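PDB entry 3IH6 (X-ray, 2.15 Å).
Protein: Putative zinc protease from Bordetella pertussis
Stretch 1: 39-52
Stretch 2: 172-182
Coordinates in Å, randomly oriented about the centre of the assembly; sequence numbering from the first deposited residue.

Stretch 1 (39-52) PDFVGLDLAATILA
Stretch 2 (172-182) DVQRAAVAYLV

Both stretches are helical and belong to one chain. Stretch 1 is helix through Ala52; stretch 2 is helix from Asp172 to Tyr180, continuing one that begins earlier. The axes cross almost at right angles, at -86°, and approach to 7.9 Å. The CA atoms of Gly43 and Val173 lie 4.2 Å apart, those of Asp40 and Ala176 5.1 Å, and those of Leu44 and Ala177 5.5 Å.

Asp172 (chi1 m) faces sideways. Asp172 OD1 accepts a hydrogen bond from Arg175 NH2 at 2.7 Å, a salt bridge one turn along the helix. Water 1 donates to Asp172 O at 3.0 Å and to Asp40 OD1 at 2.7 Å, joining the helices.

Val173 (t) packs against three residues. Val173 CG1 lies 3.4 Å from Gly43 O and 4.5 Å from Ala47 CB. Val173 CG2 meets Leu46 CD1 at 4.0 Å; Leu46 is m, t.

Gln174 points away. Arg175 (t, t, p, chi4 81°) starts sideways, but its end comes nearer. Arg175 NH1 forms a salt bridge with Asp40 OD1 at 2.9 Å. The hydrogen bond within it is weak, at 121°. Asp40 is m, with chi2 -26°.

Ala176 points toward stretch 1. Ala176 CB sits 4.0 Å from Gly43 CA and 3.7 Å from Asp40 OD1. An ideal CB on Gly43 would lie 2.7 Å from Ala176 CB, a clash, so the missing side chain is what lets the helices come this near here.

Ala177 CB touches Ala47 CB at 3.9 Å, an apolar contact between two methyls.

Tyr180 (m, chi2 82°) packs its CB against Leu44 CD2 at 3.9 Å. Asp40 OD2 lies at the ring edge, 4.1 Å from Tyr180 CE1.

Leu181 (m, t) leaves helical geometry at phi/psi -96/77. Leu181 CG lies 4.1 Å from Leu44 CD1 (Leu44 is t, p). Leu181 CD1 meets Leu51 CD1 at 3.6 Å (Leu51 is m, t).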

# COMPACT_ATOMS: atom_id res chain seq x y z
N PRO E 39 -12.94 9.02 -28.22
CA PRO E 39 -12.76 7.56 -28.44
C PRO E 39 -11.28 7.14 -28.52
O PRO E 39 -10.83 6.20 -27.81
CB PRO E 39 -13.45 7.33 -29.81
CG PRO E 39 -14.16 8.62 -30.14
CD PRO E 39 -14.12 9.51 -28.94
N ASP E 40 -10.51 7.86 -29.32
CA ASP E 40 -9.06 7.62 -29.48
C ASP E 40 -8.23 7.59 -28.21
O ASP E 40 -7.17 6.94 -28.15
CB ASP E 40 -8.49 8.64 -30.47
CG ASP E 40 -9.11 8.47 -31.84
OD1 ASP E 40 -9.53 7.33 -32.10
OD2 ASP E 40 -9.22 9.45 -32.62
N PHE E 41 -8.68 8.28 -27.19
CA PHE E 41 -7.83 8.39 -26.01
C PHE E 41 -7.54 7.01 -25.45
O PHE E 41 -6.37 6.67 -25.23
CB PHE E 41 -8.44 9.33 -24.96
CG PHE E 41 -7.58 9.50 -23.72
CD1 PHE E 41 -6.77 10.62 -23.59
CD2 PHE E 41 -7.62 8.56 -22.69
CE1 PHE E 41 -5.99 10.81 -22.47
CE2 PHE E 41 -6.86 8.74 -21.55
CZ PHE E 41 -6.05 9.89 -21.43
N VAL E 42 -8.56 6.20 -25.21
CA VAL E 42 -8.26 4.88 -24.68
C VAL E 42 -7.52 4.00 -25.65
O VAL E 42 -6.72 3.14 -25.22
CB VAL E 42 -9.45 4.12 -24.05
CG1 VAL E 42 -10.04 4.94 -22.95
CG2 VAL E 42 -10.46 3.76 -25.06
N GLY E 43 -7.74 4.24 -26.96
CA GLY E 43 -7.02 3.52 -27.99
C GLY E 43 -5.52 3.66 -27.74
O GLY E 43 -4.77 2.69 -27.69
N LEU E 44 -5.09 4.89 -27.54
CA LEU E 44 -3.68 5.16 -27.37
C LEU E 44 -3.21 4.66 -26.01
O LEU E 44 -2.04 4.27 -25.85
CB LEU E 44 -3.42 6.66 -27.52
CG LEU E 44 -1.97 7.09 -27.80
CD1 LEU E 44 -1.35 6.33 -28.94
CD2 LEU E 44 -1.87 8.58 -28.02
N ASP E 45 -4.12 4.63 -25.05
CA ASP E 45 -3.84 4.14 -23.70
C ASP E 45 -3.49 2.63 -23.86
O ASP E 45 -2.39 2.19 -23.50
CB ASP E 45 -5.10 4.37 -22.86
CG ASP E 45 -4.85 4.41 -21.37
OD1 ASP E 45 -3.67 4.39 -20.96
OD2 ASP E 45 -5.86 4.47 -20.60
N LEU E 46 -4.39 1.88 -24.49
CA LEU E 46 -4.19 0.42 -24.72
C LEU E 46 -2.96 0.12 -25.58
O LEU E 46 -2.21 -0.78 -25.27
CB LEU E 46 -5.43 -0.19 -25.34
CG LEU E 46 -6.70 -0.07 -24.48
CD1 LEU E 46 -7.95 -0.40 -25.32
CD2 LEU E 46 -6.53 -0.98 -23.26
N ALA E 47 -2.76 0.92 -26.65
CA ALA E 47 -1.61 0.81 -27.53
C ALA E 47 -0.27 0.91 -26.80
O ALA E 47 0.65 0.12 -27.08
CB ALA E 47 -1.68 1.88 -28.57
N ALA E 48 -0.12 1.90 -25.92
CA ALA E 48 1.16 2.07 -25.25
C ALA E 48 1.52 0.82 -24.43
O ALA E 48 2.69 0.47 -24.32
CB ALA E 48 1.17 3.33 -24.40
N THR E 49 0.53 0.13 -23.91
CA THR E 49 0.77 -1.13 -23.19
C THR E 49 1.19 -2.23 -24.16
O THR E 49 2.05 -3.04 -23.83
CB THR E 49 -0.52 -1.64 -22.50
OG1 THR E 49 -0.92 -0.74 -21.49
CG2 THR E 49 -0.33 -3.00 -21.87
N ILE E 50 0.58 -2.26 -25.35
CA ILE E 50 0.99 -3.24 -26.34
C ILE E 50 2.42 -2.97 -26.78
O ILE E 50 3.17 -3.90 -26.98
CB ILE E 50 0.08 -3.24 -27.58
CG1 ILE E 50 -1.34 -3.75 -27.22
CG2 ILE E 50 0.75 -4.03 -28.75
CD1 ILE E 50 -2.40 -3.39 -28.27
N LEU E 51 2.78 -1.71 -26.93
CA LEU E 51 4.11 -1.31 -27.39
C LEU E 51 5.22 -1.47 -26.39
O LEU E 51 6.38 -1.72 -26.76
CB LEU E 51 4.11 0.17 -27.88
CG LEU E 51 3.15 0.34 -29.07
CD1 LEU E 51 2.65 1.76 -29.18
CD2 LEU E 51 3.78 -0.16 -30.38
N ALA E 52 4.89 -1.30 -25.12
CA ALA E 52 5.94 -1.04 -24.14
C ALA E 52 6.02 -2.01 -23.00
O ALA E 52 7.03 -2.07 -22.36
CB ALA E 52 5.83 0.42 -23.61
N ASP E 172 -10.30 0.24 -34.17
CA ASP E 172 -10.27 1.55 -33.49
C ASP E 172 -9.01 1.82 -32.68
O ASP E 172 -8.55 2.96 -32.62
CB ASP E 172 -11.50 1.70 -32.61
CG ASP E 172 -12.77 1.76 -33.44
OD1 ASP E 172 -12.71 2.28 -34.58
OD2 ASP E 172 -13.81 1.28 -32.97
N VAL E 173 -8.48 0.77 -32.05
CA VAL E 173 -7.23 0.93 -31.35
C VAL E 173 -6.10 1.11 -32.38
O VAL E 173 -5.24 1.96 -32.19
CB VAL E 173 -6.96 -0.22 -30.34
CG1 VAL E 173 -5.62 -0.00 -29.64
CG2 VAL E 173 -8.09 -0.30 -29.30
N GLN E 174 -6.13 0.33 -33.48
CA GLN E 174 -5.14 0.50 -34.56
C GLN E 174 -5.18 1.92 -35.10
O GLN E 174 -4.15 2.61 -35.18
CB GLN E 174 -5.41 -0.48 -35.71
CG GLN E 174 -4.42 -0.40 -36.89
CD GLN E 174 -3.07 -1.04 -36.62
OE1 GLN E 174 -2.91 -1.84 -35.67
NE2 GLN E 174 -2.07 -0.69 -37.44
N ARG E 175 -6.37 2.36 -35.51
CA ARG E 175 -6.51 3.68 -36.12
C ARG E 175 -5.99 4.78 -35.19
O ARG E 175 -5.28 5.69 -35.64
CB ARG E 175 -7.96 3.97 -36.48
CG ARG E 175 -8.21 5.45 -36.72
CD ARG E 175 -9.57 5.71 -37.22
NE ARG E 175 -10.58 5.08 -36.38
CZ ARG E 175 -11.03 5.58 -35.23
NH1 ARG E 175 -10.55 6.73 -34.77
NH2 ARG E 175 -11.97 4.92 -34.55
N ALA E 176 -6.33 4.69 -33.91
CA ALA E 176 -5.85 5.66 -32.90
C ALA E 176 -4.31 5.73 -32.84
O ALA E 176 -3.70 6.80 -32.96
CB ALA E 176 -6.45 5.35 -31.53
N ALA E 177 -3.68 4.59 -32.66
CA ALA E 177 -2.22 4.54 -32.59
C ALA E 177 -1.63 5.01 -33.90
O ALA E 177 -0.69 5.82 -33.89
CB ALA E 177 -1.75 3.12 -32.29
N VAL E 178 -2.18 4.52 -35.02
CA VAL E 178 -1.68 5.01 -36.33
C VAL E 178 -1.79 6.54 -36.57
O VAL E 178 -0.87 7.13 -37.14
CB VAL E 178 -2.19 4.18 -37.52
CG1 VAL E 178 -1.89 4.92 -38.83
CG2 VAL E 178 -1.49 2.82 -37.53
N ALA E 179 -2.87 7.19 -36.12
CA ALA E 179 -3.00 8.66 -36.29
C ALA E 179 -2.17 9.52 -35.32
O ALA E 179 -1.79 10.64 -35.69
CB ALA E 179 -4.48 9.10 -36.27
N TYR E 180 -1.89 9.02 -34.11
CA TYR E 180 -1.08 9.75 -33.13
C TYR E 180 0.40 9.39 -33.10
O TYR E 180 1.24 10.21 -32.67
CB TYR E 180 -1.72 9.68 -31.71
CG TYR E 180 -2.97 10.51 -31.70
CD1 TYR E 180 -4.18 9.99 -32.18
CD2 TYR E 180 -2.93 11.86 -31.34
CE1 TYR E 180 -5.34 10.78 -32.26
CE2 TYR E 180 -4.09 12.65 -31.41
CZ TYR E 180 -5.27 12.10 -31.87
OH TYR E 180 -6.38 12.86 -31.96
N LEU E 181 0.76 8.19 -33.53
CA LEU E 181 2.18 7.84 -33.49
C LEU E 181 2.78 8.13 -34.87
O LEU E 181 2.98 7.24 -35.72
CB LEU E 181 2.41 6.43 -32.93
CG LEU E 181 1.82 6.21 -31.53
CD1 LEU E 181 1.94 4.77 -31.05
CD2 LEU E 181 2.45 7.15 -30.46
N VAL E 182 3.02 9.42 -35.10
CA VAL E 182 3.46 9.92 -36.40
C VAL E 182 4.60 10.89 -36.22
O VAL E 182 4.61 11.69 -35.28
CB VAL E 182 2.30 10.59 -37.24
CG1 VAL E 182 1.30 9.52 -37.76
CG2 VAL E 182 1.60 11.70 -36.47
O HOH W 1 -10.76 4.88 -32.15